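Local coordinates for protein inositol monophosphatase (Zymomonas mobilis, PDB 4N81) that probably hydrolyses the phosphate ester of inositol monophosphate or related sugar phosphates, using magnesium, as members of the inositol monophosphatase superfamily do, at residues L104-E109 against D210-V215; D110-L115 against P232-S237; P63-F68 against R81-D86; G116-P121 against V215-G220. All coordinates share one frame; numbering follows the deposited sequence.

Contact 1: L104-E109 against D210-V215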
loop_
_atom_site.group_PDB
_atom_site.type_symbol
_atom_site.label_atom_id
_atom_site.label_comp_id
_atom_site.label_asym_id
_atom_site.label_seq_id
_atom_site.Cartn_x
_atom_site.Cartn_y
_atom_site.Cartn_z
ATOM N N LEU A 104 -1.031 4.766 -16.224
ATOM C CA LEU A 104 0.026 4.207 -17.074
ATOM C C LEU A 104 -0.178 4.701 -18.487
ATOM O O LEU A 104 -1.296 4.585 -19.020
ATOM C CB LEU A 104 -0.070 2.676 -17.082
ATOM C CG LEU A 104 -0.044 1.984 -15.715
ATOM C CD1 LEU A 104 -0.029 0.446 -15.849
ATOM C CD2 LEU A 104 1.236 2.442 -14.984
ATOM N N ILE A 105 0.889 5.216 -19.101
ATOM C CA ILE A 105 0.836 5.585 -20.522
ATOM C C ILE A 105 2.024 4.905 -21.220
ATOM O O ILE A 105 3.168 5.000 -20.756
ATOM C CB ILE A 105 0.969 7.114 -20.635
ATOM C CG1 ILE A 105 -0.257 7.792 -19.979
ATOM C CG2 ILE A 105 1.211 7.567 -22.130
ATOM C CD1 ILE A 105 0.019 9.170 -19.434
ATOM N N ALA A 106 1.796 4.294 -22.366
ATOM C CA ALA A 106 2.918 3.669 -23.044
ATOM C C ALA A 106 2.808 3.906 -24.529
ATOM O O ALA A 106 1.702 4.063 -25.038
ATOM C CB ALA A 106 2.918 2.189 -22.758
ATOM N N LEU A 107 3.963 3.976 -25.201
ATOM C CA LEU A 107 4.013 3.924 -26.674
ATOM C C LEU A 107 4.665 2.581 -27.032
ATOM O O LEU A 107 5.694 2.218 -26.443
ATOM C CB LEU A 107 4.887 5.054 -27.229
ATOM C CG LEU A 107 5.119 5.031 -28.747
ATOM C CD1 LEU A 107 3.773 5.025 -29.506
ATOM C CD2 LEU A 107 5.990 6.233 -29.193
ATOM N N VAL A 108 4.083 1.883 -28.024
ATOM C CA VAL A 108 4.425 0.516 -28.324
ATOM C C VAL A 108 4.700 0.477 -29.829
ATOM O O VAL A 108 3.930 1.047 -30.588
ATOM C CB VAL A 108 3.242 -0.405 -27.955
ATOM C CG1 VAL A 108 3.469 -1.792 -28.464
ATOM C CG2 VAL A 108 3.054 -0.446 -26.452
ATOM N N GLU A 109 5.811 -0.135 -30.238
ATOM C CA GLU A 109 6.134 -0.249 -31.674
ATOM C C GLU A 109 6.398 -1.694 -32.032
ATOM O O GLU A 109 7.211 -2.332 -31.368
ATOM C CB GLU A 109 7.423 0.505 -32.018
ATOM C CG GLU A 109 7.323 2.003 -31.976
ATOM C CD GLU A 109 8.629 2.695 -32.415
ATOM O OE1 GLU A 109 8.799 3.867 -32.061
ATOM O OE2 GLU A 109 9.463 2.084 -33.116
ATOM N N ASP A 210 -1.987 -3.057 -18.386
ATOM C CA ASP A 210 -1.384 -3.066 -17.053
ATOM C C ASP A 210 0.152 -3.177 -17.036
ATOM O O ASP A 210 0.727 -2.874 -16.004
ATOM C CB ASP A 210 -1.894 -4.256 -16.228
ATOM C CG ASP A 210 -3.443 -4.310 -16.113
ATOM O OD1 ASP A 210 -4.083 -3.240 -16.006
ATOM O OD2 ASP A 210 -3.980 -5.447 -16.141
ATOM N N PHE A 211 0.807 -3.605 -18.129
ATOM C CA PHE A 211 2.273 -3.798 -18.086
ATOM C C PHE A 211 3.090 -3.123 -19.183
ATOM O O PHE A 211 4.349 -2.980 -19.066
ATOM C CB PHE A 211 2.674 -5.303 -17.948
ATOM C CG PHE A 211 2.225 -6.172 -19.099
ATOM C CD1 PHE A 211 2.992 -6.273 -20.258
ATOM C CD2 PHE A 211 1.046 -6.898 -19.021
ATOM C CE1 PHE A 211 2.603 -7.111 -21.322
ATOM C CE2 PHE A 211 0.641 -7.716 -20.068
ATOM C CZ PHE A 211 1.418 -7.834 -21.224
ATOM N N ALA A 212 2.382 -2.680 -20.238
ATOM C CA ALA A 212 3.119 -2.074 -21.347
ATOM C C ALA A 212 4.031 -0.955 -20.842
ATOM O O ALA A 212 5.213 -0.926 -21.189
ATOM C CB ALA A 212 2.135 -1.500 -22.421
ATOM N N ALA A 213 3.496 -0.037 -20.025
ATOM C CA ALA A 213 4.326 1.127 -19.565
ATOM C C ALA A 213 5.464 0.664 -18.641
ATOM O O ALA A 213 6.484 1.369 -18.484
ATOM C CB ALA A 213 3.444 2.151 -18.800
ATOM N N LEU A 214 5.241 -0.449 -17.946
ATOM C CA LEU A 214 6.211 -0.839 -16.919
ATOM C C LEU A 214 7.522 -1.312 -17.514
ATOM O O LEU A 214 8.603 -1.167 -16.894
ATOM C CB LEU A 214 5.642 -1.968 -16.070
ATOM C CG LEU A 214 4.228 -1.724 -15.518
ATOM C CD1 LEU A 214 3.786 -2.956 -14.812
ATOM C CD2 LEU A 214 4.198 -0.504 -14.572
ATOM N N VAL A 215 7.420 -1.975 -18.666
ATOM C CA VAL A 215 8.672 -2.588 -19.168
ATOM C C VAL A 215 9.876 -1.604 -19.412
ATOM O O VAL A 215 10.989 -1.847 -18.935
ATOM C CB VAL A 215 8.396 -3.477 -20.467
ATOM C CG1 VAL A 215 9.710 -4.178 -20.975
ATOM C CG2 VAL A 215 7.278 -4.537 -20.184
#

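Contact 2: D110-L115 against P232-S237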
loop_
_atom_site.group_PDB
_atom_site.type_symbol
_atom_site.label_atom_id
_atom_site.label_comp_id
_atom_site.label_asym_id
_atom_site.label_seq_id
_atom_site.Cartn_x
_atom_site.Cartn_y
_atom_site.Cartn_z
ATOM N N ASP A 110 5.765 -2.172 -33.114
ATOM C CA ASP A 110 5.868 -3.587 -33.488
ATOM C C ASP A 110 5.558 -4.489 -32.275
ATOM O O ASP A 110 6.201 -5.527 -32.053
ATOM C CB ASP A 110 7.256 -3.869 -34.025
ATOM C CG ASP A 110 7.635 -2.926 -35.169
ATOM O OD1 ASP A 110 8.787 -2.477 -35.168
ATOM O OD2 ASP A 110 6.792 -2.608 -36.045
ATOM N N GLY A 111 4.603 -4.043 -31.470
ATOM C CA GLY A 111 4.113 -4.821 -30.359
ATOM C C GLY A 111 4.999 -4.700 -29.122
ATOM O O GLY A 111 4.606 -5.205 -28.076
ATOM N N ARG A 112 6.148 -4.002 -29.212
ATOM C CA ARG A 112 7.043 -3.808 -28.047
ATOM C C ARG A 112 6.942 -2.424 -27.375
ATOM O O ARG A 112 7.051 -1.443 -28.070
ATOM C CB ARG A 112 8.519 -4.009 -28.442
ATOM C CG ARG A 112 8.845 -5.403 -29.022
ATOM C CD ARG A 112 8.636 -6.561 -27.970
ATOM N NE ARG A 112 8.884 -7.854 -28.654
ATOM C CZ ARG A 112 10.091 -8.379 -28.728
ATOM N NH1 ARG A 112 11.106 -7.746 -28.130
ATOM N NH2 ARG A 112 10.291 -9.531 -29.345
ATOM N N PRO A 113 6.775 -2.354 -26.029
ATOM C CA PRO A 113 6.803 -1.008 -25.434
ATOM C C PRO A 113 8.126 -0.336 -25.675
ATOM O O PRO A 113 9.171 -0.965 -25.476
ATOM C CB PRO A 113 6.664 -1.278 -23.923
ATOM C CG PRO A 113 5.966 -2.626 -23.840
ATOM C CD PRO A 113 6.459 -3.409 -25.055
ATOM N N VAL A 114 8.094 0.938 -26.030
ATOM C CA VAL A 114 9.333 1.703 -26.199
ATOM C C VAL A 114 9.323 2.956 -25.302
ATOM O O VAL A 114 10.354 3.625 -25.139
ATOM C CB VAL A 114 9.569 2.114 -27.643
ATOM C CG1 VAL A 114 9.711 0.855 -28.538
ATOM C CG2 VAL A 114 8.418 3.003 -28.127
ATOM N N LEU A 115 8.178 3.253 -24.685
ATOM C CA LEU A 115 8.135 4.430 -23.782
ATOM C C LEU A 115 7.067 4.153 -22.755
ATOM O O LEU A 115 6.040 3.610 -23.116
ATOM C CB LEU A 115 7.725 5.676 -24.646
ATOM C CG LEU A 115 7.465 7.067 -24.076
ATOM C CD1 LEU A 115 7.350 7.994 -25.318
ATOM C CD2 LEU A 115 6.213 7.183 -23.284
ATOM N N PRO A 232 10.323 -11.950 -24.102
ATOM C CA PRO A 232 9.860 -10.543 -24.061
ATOM C C PRO A 232 8.378 -10.402 -23.908
ATOM O O PRO A 232 7.625 -11.199 -24.467
ATOM C CB PRO A 232 10.161 -10.022 -25.465
ATOM C CG PRO A 232 11.218 -10.908 -25.993
ATOM C CD PRO A 232 11.005 -12.272 -25.362
ATOM N N LEU A 233 7.947 -9.376 -23.185
ATOM C CA LEU A 233 6.539 -9.089 -23.061
ATOM C C LEU A 233 6.187 -8.231 -24.259
ATOM O O LEU A 233 6.974 -7.370 -24.692
ATOM C CB LEU A 233 6.290 -8.319 -21.768
ATOM C CG LEU A 233 6.557 -9.148 -20.509
ATOM C CD1 LEU A 233 6.612 -8.305 -19.221
ATOM C CD2 LEU A 233 5.420 -10.227 -20.417
ATOM N N ASN A 234 5.021 -8.483 -24.820
ATOM C CA ASN A 234 4.560 -7.733 -25.975
ATOM C C ASN A 234 3.060 -7.610 -25.950
ATOM O O ASN A 234 2.396 -8.085 -25.011
ATOM C CB ASN A 234 5.127 -8.260 -27.305
ATOM C CG ASN A 234 4.592 -9.628 -27.706
ATOM O OD1 ASN A 234 3.528 -10.062 -27.259
ATOM N ND2 ASN A 234 5.338 -10.303 -28.609
ATOM N N LYS A 235 2.510 -6.988 -26.991
ATOM C CA LYS A 235 1.113 -6.606 -27.013
ATOM C C LYS A 235 0.229 -7.821 -26.855
ATOM O O LYS A 235 -0.920 -7.745 -26.404
ATOM C CB LYS A 235 0.806 -5.951 -28.378
ATOM C CG LYS A 235 -0.682 -5.739 -28.615
ATOM C CD LYS A 235 -1.049 -5.279 -30.056
ATOM C CE LYS A 235 -2.508 -5.690 -30.374
ATOM N NZ LYS A 235 -3.099 -5.041 -31.563
ATOM N N ASN A 236 0.771 -8.952 -27.227
ATOM C CA ASN A 236 0.021 -10.183 -27.155
ATOM C C ASN A 236 0.256 -11.169 -26.000
ATOM O O ASN A 236 -0.379 -12.232 -25.971
ATOM C CB ASN A 236 0.126 -10.862 -28.487
ATOM C CG ASN A 236 -1.172 -10.822 -29.174
ATOM O OD1 ASN A 236 -1.689 -9.712 -29.567
ATOM N ND2 ASN A 236 -1.819 -12.003 -29.207
ATOM N N SER A 237 1.129 -10.792 -25.062
ATOM C CA SER A 237 1.427 -11.592 -23.888
ATOM C C SER A 237 0.154 -11.805 -23.023
ATOM O O SER A 237 -0.690 -10.891 -22.848
ATOM C CB SER A 237 2.501 -10.906 -23.066
ATOM O OG SER A 237 3.703 -10.825 -23.856
#

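Contact 3: P63-F68 against R81-D86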
loop_
_atom_site.group_PDB
_atom_site.type_symbol
_atom_site.label_atom_id
_atom_site.label_comp_id
_atom_site.label_asym_id
_atom_site.label_seq_id
_atom_site.Cartn_x
_atom_site.Cartn_y
_atom_site.Cartn_z
ATOM N N PRO A 63 -2.436 11.588 -35.189
ATOM C CA PRO A 63 -3.509 11.056 -36.033
ATOM C C PRO A 63 -3.168 9.706 -36.630
ATOM O O PRO A 63 -4.047 8.864 -36.825
ATOM C CB PRO A 63 -3.645 12.110 -37.138
ATOM C CG PRO A 63 -3.129 13.359 -36.527
ATOM C CD PRO A 63 -2.031 12.940 -35.577
ATOM N N GLU A 64 -1.894 9.497 -36.927
ATOM C CA GLU A 64 -1.485 8.234 -37.552
ATOM C C GLU A 64 -1.205 7.057 -36.587
ATOM O O GLU A 64 -1.022 5.914 -37.041
ATOM C CB GLU A 64 -0.289 8.480 -38.472
ATOM C CG GLU A 64 -0.486 9.698 -39.391
ATOM C CD GLU A 64 0.776 10.055 -40.154
ATOM O OE1 GLU A 64 1.806 9.343 -39.988
ATOM O OE2 GLU A 64 0.743 11.056 -40.908
ATOM N N ASP A 65 -1.126 7.330 -35.277
ATOM C CA ASP A 65 -0.888 6.268 -34.293
ATOM C C ASP A 65 -2.148 5.511 -33.865
ATOM O O ASP A 65 -3.212 6.101 -33.742
ATOM C CB ASP A 65 -0.206 6.816 -33.005
ATOM C CG ASP A 65 1.161 7.426 -33.274
ATOM O OD1 ASP A 65 1.681 8.083 -32.347
ATOM O OD2 ASP A 65 1.703 7.237 -34.409
ATOM N N GLY A 66 -2.003 4.227 -33.553
ATOM C CA GLY A 66 -3.086 3.476 -32.960
ATOM C C GLY A 66 -3.304 3.818 -31.486
ATOM O O GLY A 66 -2.412 4.386 -30.806
ATOM N N ILE A 67 -4.492 3.484 -30.980
ATOM C CA ILE A 67 -4.741 3.547 -29.536
ATOM C C ILE A 67 -5.256 2.171 -29.171
ATOM O O ILE A 67 -6.292 1.719 -29.705
ATOM C CB ILE A 67 -5.779 4.592 -29.166
ATOM C CG1 ILE A 67 -5.271 5.989 -29.556
ATOM C CG2 ILE A 67 -6.140 4.482 -27.656
ATOM C CD1 ILE A 67 -6.304 7.087 -29.442
ATOM N N PHE A 68 -4.507 1.492 -28.301
ATOM C CA PHE A 68 -4.731 0.082 -27.998
ATOM C C PHE A 68 -6.109 -0.088 -27.384
ATOM O O PHE A 68 -6.555 0.771 -26.612
ATOM C CB PHE A 68 -3.620 -0.450 -27.077
ATOM C CG PHE A 68 -3.834 -1.861 -26.614
ATOM C CD1 PHE A 68 -4.543 -2.120 -25.441
ATOM C CD2 PHE A 68 -3.316 -2.936 -27.342
ATOM C CE1 PHE A 68 -4.752 -3.434 -24.996
ATOM C CE2 PHE A 68 -3.510 -4.255 -26.900
ATOM C CZ PHE A 68 -4.236 -4.501 -25.724
ATOM N N ARG A 81 2.775 1.778 -34.637
ATOM C CA ARG A 81 2.882 2.512 -33.348
ATOM C C ARG A 81 1.508 2.593 -32.665
ATOM O O ARG A 81 0.522 3.041 -33.292
ATOM C CB ARG A 81 3.393 3.959 -33.563
ATOM C CG ARG A 81 4.840 4.078 -34.108
ATOM C CD ARG A 81 5.206 5.496 -34.634
ATOM N NE ARG A 81 4.627 6.587 -33.841
ATOM C CZ ARG A 81 5.278 7.325 -32.946
ATOM N NH1 ARG A 81 6.565 7.120 -32.696
ATOM N NH2 ARG A 81 4.639 8.282 -32.295
ATOM N N LEU A 82 1.445 2.227 -31.389
ATOM C CA LEU A 82 0.172 2.207 -30.659
ATOM C C LEU A 82 0.372 2.845 -29.295
ATOM O O LEU A 82 1.333 2.497 -28.586
ATOM C CB LEU A 82 -0.268 0.759 -30.372
ATOM C CG LEU A 82 -0.560 -0.198 -31.529
ATOM C CD1 LEU A 82 -0.988 -1.555 -30.963
ATOM C CD2 LEU A 82 -1.641 0.384 -32.402
ATOM N N TRP A 83 -0.571 3.677 -28.876
ATOM C CA TRP A 83 -0.588 4.158 -27.496
ATOM C C TRP A 83 -1.448 3.245 -26.607
ATOM O O TRP A 83 -2.543 2.827 -27.016
ATOM C CB TRP A 83 -1.151 5.580 -27.468
ATOM C CG TRP A 83 -0.213 6.554 -28.133
ATOM C CD1 TRP A 83 -0.149 6.866 -29.449
ATOM C CD2 TRP A 83 0.838 7.286 -27.485
ATOM N NE1 TRP A 83 0.875 7.777 -29.678
ATOM C CE2 TRP A 83 1.490 8.050 -28.480
ATOM C CE3 TRP A 83 1.290 7.364 -26.161
ATOM C CZ2 TRP A 83 2.564 8.887 -28.189
ATOM C CZ3 TRP A 83 2.352 8.197 -25.873
ATOM C CH2 TRP A 83 2.981 8.947 -26.887
ATOM N N VAL A 84 -0.964 2.962 -25.395
ATOM C CA VAL A 84 -1.679 2.095 -24.480
ATOM C C VAL A 84 -1.923 2.933 -23.237
ATOM O O VAL A 84 -0.970 3.429 -22.668
ATOM C CB VAL A 84 -0.815 0.856 -24.126
ATOM C CG1 VAL A 84 -1.554 -0.095 -23.159
ATOM C CG2 VAL A 84 -0.441 0.082 -25.392
ATOM N N LEU A 85 -3.192 3.132 -22.854
ATOM C CA LEU A 85 -3.545 3.969 -21.701
ATOM C C LEU A 85 -4.248 3.151 -20.620
ATOM O O LEU A 85 -5.128 2.348 -20.923
ATOM C CB LEU A 85 -4.507 5.067 -22.145
ATOM C CG LEU A 85 -4.054 5.820 -23.405
ATOM C CD1 LEU A 85 -5.080 6.841 -23.824
ATOM C CD2 LEU A 85 -2.706 6.481 -23.206
ATOM N N ASP A 86 -3.846 3.327 -19.370
ATOM C CA ASP A 86 -4.627 2.840 -18.254
ATOM C C ASP A 86 -4.778 4.006 -17.259
ATOM O O ASP A 86 -3.838 4.278 -16.489
ATOM C CB ASP A 86 -3.946 1.643 -17.568
ATOM C CG ASP A 86 -4.922 0.876 -16.652
ATOM O OD1 ASP A 86 -6.126 1.226 -16.672
ATOM O OD2 ASP A 86 -4.498 -0.068 -15.943
HETATM O O HOH W 1 -5.248 2.373 -24.703
#

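Contact 4: G116-P121 against V215-G220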
loop_
_atom_site.group_PDB
_atom_site.type_symbol
_atom_site.label_atom_id
_atom_site.label_comp_id
_atom_site.label_asym_id
_atom_site.label_seq_id
_atom_site.Cartn_x
_atom_site.Cartn_y
_atom_site.Cartn_z
ATOM N N GLY A 116 7.285 4.527 -21.490
ATOM C CA GLY A 116 6.277 4.267 -20.477
ATOM C C GLY A 116 6.335 5.324 -19.392
ATOM O O GLY A 116 7.418 5.768 -19.013
ATOM N N ILE A 117 5.179 5.713 -18.868
ATOM C CA ILE A 117 5.113 6.570 -17.690
ATOM C C ILE A 117 4.194 5.883 -16.685
ATOM O O ILE A 117 3.111 5.333 -17.081
ATOM C CB ILE A 117 4.555 7.996 -18.052
ATOM C CG1 ILE A 117 5.623 8.806 -18.817
ATOM C CG2 ILE A 117 4.164 8.777 -16.783
ATOM C CD1 ILE A 117 5.220 10.262 -19.128
ATOM N N ILE A 118 4.627 5.890 -15.415
ATOM C CA ILE A 118 3.722 5.636 -14.286
ATOM C C ILE A 118 3.565 6.965 -13.575
ATOM O O ILE A 118 4.565 7.565 -13.169
ATOM C CB ILE A 118 4.321 4.664 -13.218
ATOM C CG1 ILE A 118 4.581 3.241 -13.806
ATOM C CG2 ILE A 118 3.363 4.559 -12.020
ATOM C CD1 ILE A 118 5.675 2.428 -12.958
ATOM N N ASN A 119 2.330 7.411 -13.364
ATOM C CA ASN A 119 2.149 8.644 -12.620
ATOM C C ASN A 119 1.197 8.458 -11.469
ATOM O O ASN A 119 0.050 8.064 -11.688
ATOM C CB ASN A 119 1.594 9.755 -13.518
ATOM C CG ASN A 119 1.572 11.117 -12.796
ATOM O OD1 ASN A 119 2.614 11.630 -12.432
ATOM N ND2 ASN A 119 0.376 11.677 -12.570
ATOM N N GLN A 120 1.644 8.810 -10.264
ATOM C CA GLN A 120 0.771 8.735 -9.086
ATOM C C GLN A 120 0.345 10.166 -8.886
ATOM O O GLN A 120 1.148 11.011 -8.460
ATOM C CB GLN A 120 1.632 8.255 -7.876
ATOM C CG GLN A 120 0.779 7.419 -6.863
ATOM C CD GLN A 120 -0.491 8.163 -6.455
ATOM O OE1 GLN A 120 -0.430 9.306 -6.001
ATOM N NE2 GLN A 120 -1.632 7.533 -6.630
ATOM N N PRO A 121 -0.947 10.467 -9.183
ATOM C CA PRO A 121 -1.345 11.879 -9.229
ATOM C C PRO A 121 -1.643 12.473 -7.866
ATOM O O PRO A 121 -1.802 13.697 -7.786
ATOM C CB PRO A 121 -2.601 11.865 -10.098
ATOM C CG PRO A 121 -3.193 10.434 -9.876
ATOM C CD PRO A 121 -1.953 9.564 -9.786
ATOM N N VAL A 215 7.420 -1.975 -18.666
ATOM C CA VAL A 215 8.672 -2.588 -19.168
ATOM C C VAL A 215 9.876 -1.604 -19.412
ATOM O O VAL A 215 10.989 -1.847 -18.935
ATOM C CB VAL A 215 8.396 -3.477 -20.467
ATOM C CG1 VAL A 215 9.710 -4.178 -20.975
ATOM C CG2 VAL A 215 7.278 -4.537 -20.184
ATOM N N PRO A 216 9.668 -0.506 -20.159
ATOM C CA PRO A 216 10.778 0.443 -20.371
ATOM C C PRO A 216 11.286 1.043 -19.073
ATOM O O PRO A 216 12.477 1.354 -18.959
ATOM C CB PRO A 216 10.159 1.535 -21.275
ATOM C CG PRO A 216 8.938 0.923 -21.840
ATOM C CD PRO A 216 8.441 -0.085 -20.868
ATOM N N ILE A 217 10.384 1.221 -18.109
ATOM C CA ILE A 217 10.768 1.859 -16.841
ATOM C C ILE A 217 11.676 0.920 -16.050
ATOM O O ILE A 217 12.788 1.295 -15.675
ATOM C CB ILE A 217 9.494 2.198 -16.016
ATOM C CG1 ILE A 217 8.750 3.345 -16.736
ATOM C CG2 ILE A 217 9.809 2.491 -14.507
ATOM C CD1 ILE A 217 7.331 3.593 -16.103
ATOM N N VAL A 218 11.249 -0.327 -15.921
ATOM C CA VAL A 218 12.054 -1.302 -15.191
ATOM C C VAL A 218 13.384 -1.568 -15.911
ATOM O O VAL A 218 14.458 -1.577 -15.270
ATOM C CB VAL A 218 11.289 -2.627 -15.035
ATOM C CG1 VAL A 218 12.239 -3.741 -14.506
ATOM C CG2 VAL A 218 10.101 -2.440 -14.012
ATOM N N GLU A 219 13.319 -1.756 -17.228
ATOM C CA GLU A 219 14.513 -2.107 -17.976
ATOM C C GLU A 219 15.484 -0.945 -18.027
ATOM O O GLU A 219 16.675 -1.173 -17.898
ATOM C CB GLU A 219 14.168 -2.762 -19.365
ATOM C CG GLU A 219 13.385 -4.139 -19.082
ATOM C CD GLU A 219 13.510 -5.290 -20.127
ATOM O OE1 GLU A 219 13.479 -4.864 -21.298
ATOM O OE2 GLU A 219 13.592 -6.589 -19.766
ATOM N N GLY A 220 14.980 0.302 -18.103
ATOM C CA GLY A 220 15.865 1.454 -18.218
ATOM C C GLY A 220 16.410 1.814 -16.852
ATOM O O GLY A 220 17.314 2.677 -16.753
#

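Contact 1: L104-E109 against D210-V215
Ala106 and Ala213 mark the tight centre of this contact, where the turn between two short helices meets strand 104-109 with only 4.5 Å between the CA of Ala106 and the CA of Ala213. So close an approach suits residues with nothing beyond CB. The methyl of Ala213 lies 3.5 Å from Ile105 O, and that of Ala106 stands 3.6 Å from Ala213 N. Beside them Ala212 CB rests on Ala106 CB at 3.8 Å. Leu104 makes an equally close approach, its CD1 coming to 3.4 Å from Asp210 O. No hydrogen bond crosses here; the backbones of Ile105 and Ala106 bond instead to Ile117 and Val84 of the adjacent strands.

Other pairs are looser. Val108 reaches Ala212 CB with CG2 at 4.3 Å, and the second methyl of Leu104, CD2, meets Leu214 CD2 at 4.2 Å, the two side chains crossing obliquely. The more open edge is at Asp210, whose CB points away from the strand and whose OD2 accepts from Lys207 N. Its OD1 lies near the carboxylates of Asp86 and Asp89, consistent with the predicted magnesium site.

Strand 102-109 runs between strands 81-86 and 112-120. Ile105 and Leu107 turn from the alanines toward helix 7-24, while helices 208-211 and 214-220 bring the turn against the sheet on its Ala106 side.

Contact 2: D110-L115 against P232-S237
Arg112 has one face of its guanidinium covered by Pro232, whose CB sits 3.6 Å above the plane, over its centre; the side chains cross at a slant. The CB of Arg112 leaves its strand away from the loop, but the chain bends at chi2 (-64°), which places CD 3.8 Å from Leu233 O. An arginine suits this surface position because its flat end can take hydrocarbon against a face while the charge stays at the exposed surface. Asn234 CB also touches Arg112 CD, at 4.0 Å, and its amide is inclined 40° to the guanidinium.

Asn234 holds CG between the backbone N and the carbonyl carbon, and its OD1 accepts from Asn236 N, 3.0 Å away and above the amide plane, making an Asx turn. The same residue begins a type I turn, and Ser237 OG accepts from Asn234 N at 2.9 Å. The loop shaped in this way presents Lys235 N to Gly111 O at 3.0 Å, on a lone pair of that carbonyl. Gly111 has a positive phi (82°), which favours glycine. The Lys235 side chain runs extended away from the contact.

Strands 102-109 and 112-120 join at this hairpin, and a classic beta bulge sets both Val114 and Leu115 opposite Leu107. The partner loop links strands 224-226 and 241-244 of the second sheet, and Leu233 packs on Phe211 of helix 208-211.

Contact 3: P63-F68 against R81-D86
Asp65 accepts three hydrogen bonds from Arg81 and Trp83. Arg81 grips it side-on in a salt bridge: NE gives a nearly straight bond to Asp65 OD2 at 3.0 Å, in the guanidinium plane but from above the carboxylate plane, and NH2 reaches Asp65 OD1 at 3.0 Å on its syn side. The two flat groups are turned 47° apart. Asp65 OD1 takes a second donor on its anti side, Trp83 NE1 at 2.8 Å, giving the buried indole N-H an acceptor near its ring plane. An alanine in place of Asp65 would probably leave Trp83 NE1 and Arg81 NE and NH2 without these acceptors, and the Arg81 charge without one of its carboxylate mates.

Backbone bonds continue the pairing as a short parallel bridge. Gly66 N donates to Arg81 O at 2.8 Å, Gly66 O accepts from Trp83 N at 2.8 Å, and Phe68 N donates to Trp83 O at 2.7 Å. Glycine fits at position 66 because Leu82 CD2 lies 3.5 Å from Gly66 CA, where a side chain would collide with it. Beyond the strand a water accepts from Leu85 N and donates to Phe68 O, while Phe68 CB packs alongside Val84 CG2 at 3.6 Å.

Asp9 provides a second salt bridge, to Arg81 NH1. Strand 66-67 edges the sheet beside strand 81-86, whose other neighbour is strand 102-109; Ile67 and Trp83 lie against Leu58 of helix 42-61.

Contact 4: G116-P121 against V215-G220
Ile217 carries the apolar part of this contact by meeting Ile118 with the end of its chain. Ile217 CD1 lies 3.6 Å from Ile118 CG1 and 3.7 Å from Ile118 CD1, with the two side chains set obliquely. In Ile217, CG1 is anti to the carbonyl carbon and chi2 (171°) extends CD1 away from the helix toward the strand. Branched, wholly apolar isoleucines suit such a buried junction.

A second group of contacts sets side chains on backbone. Ile217 CG1 lies 3.6 Å from Gly116 O, and Pro216 CG approaches Gly116 N at 4.0 Å. Gly116 presents bare backbone to the helix; strand and helix axes pass 7.5 Å apart at 96°. An alanine in place of Ile217 would probably open a gap beside Ile118 and Gly116 O, leaving the strand and helix less firmly packed.

Polar pairing is made elsewhere: Gly116 pairs with Gly129 and Ile118 with Trp127 of strand 125-130, while Ile217 O accepts from Thr135 OG1. Trp127 also touches both isoleucines. With no hydrogen bond between strand and helix, their fit rests on shape and on the burial of hydrocarbon, rather than on directional bonds.

Overall arrangement
All four contacts reach one mixed sheet, in which strands 66-67, 81-86, 102-109 and 112-120 lie in succession, contact 2 at the hairpin between the last two. Contact 3 closes first along the chain and pairs the sheet's edge strand with its neighbour; the others bring back residues about a hundred positions later, helices in contacts 1 and 4 and a loop of the second sheet in contact 2. Contacts 1 and 4 share Val215 and helix 214-220, their centres about 8 Å apart; contacts 3 and 4 are farthest apart, about 17 Å between centres. Asp86 of contact 3 and Asp210 of contact 1 lie about 3 Å apart, nearest side-chain atoms, consistent with the predicted magnesium site.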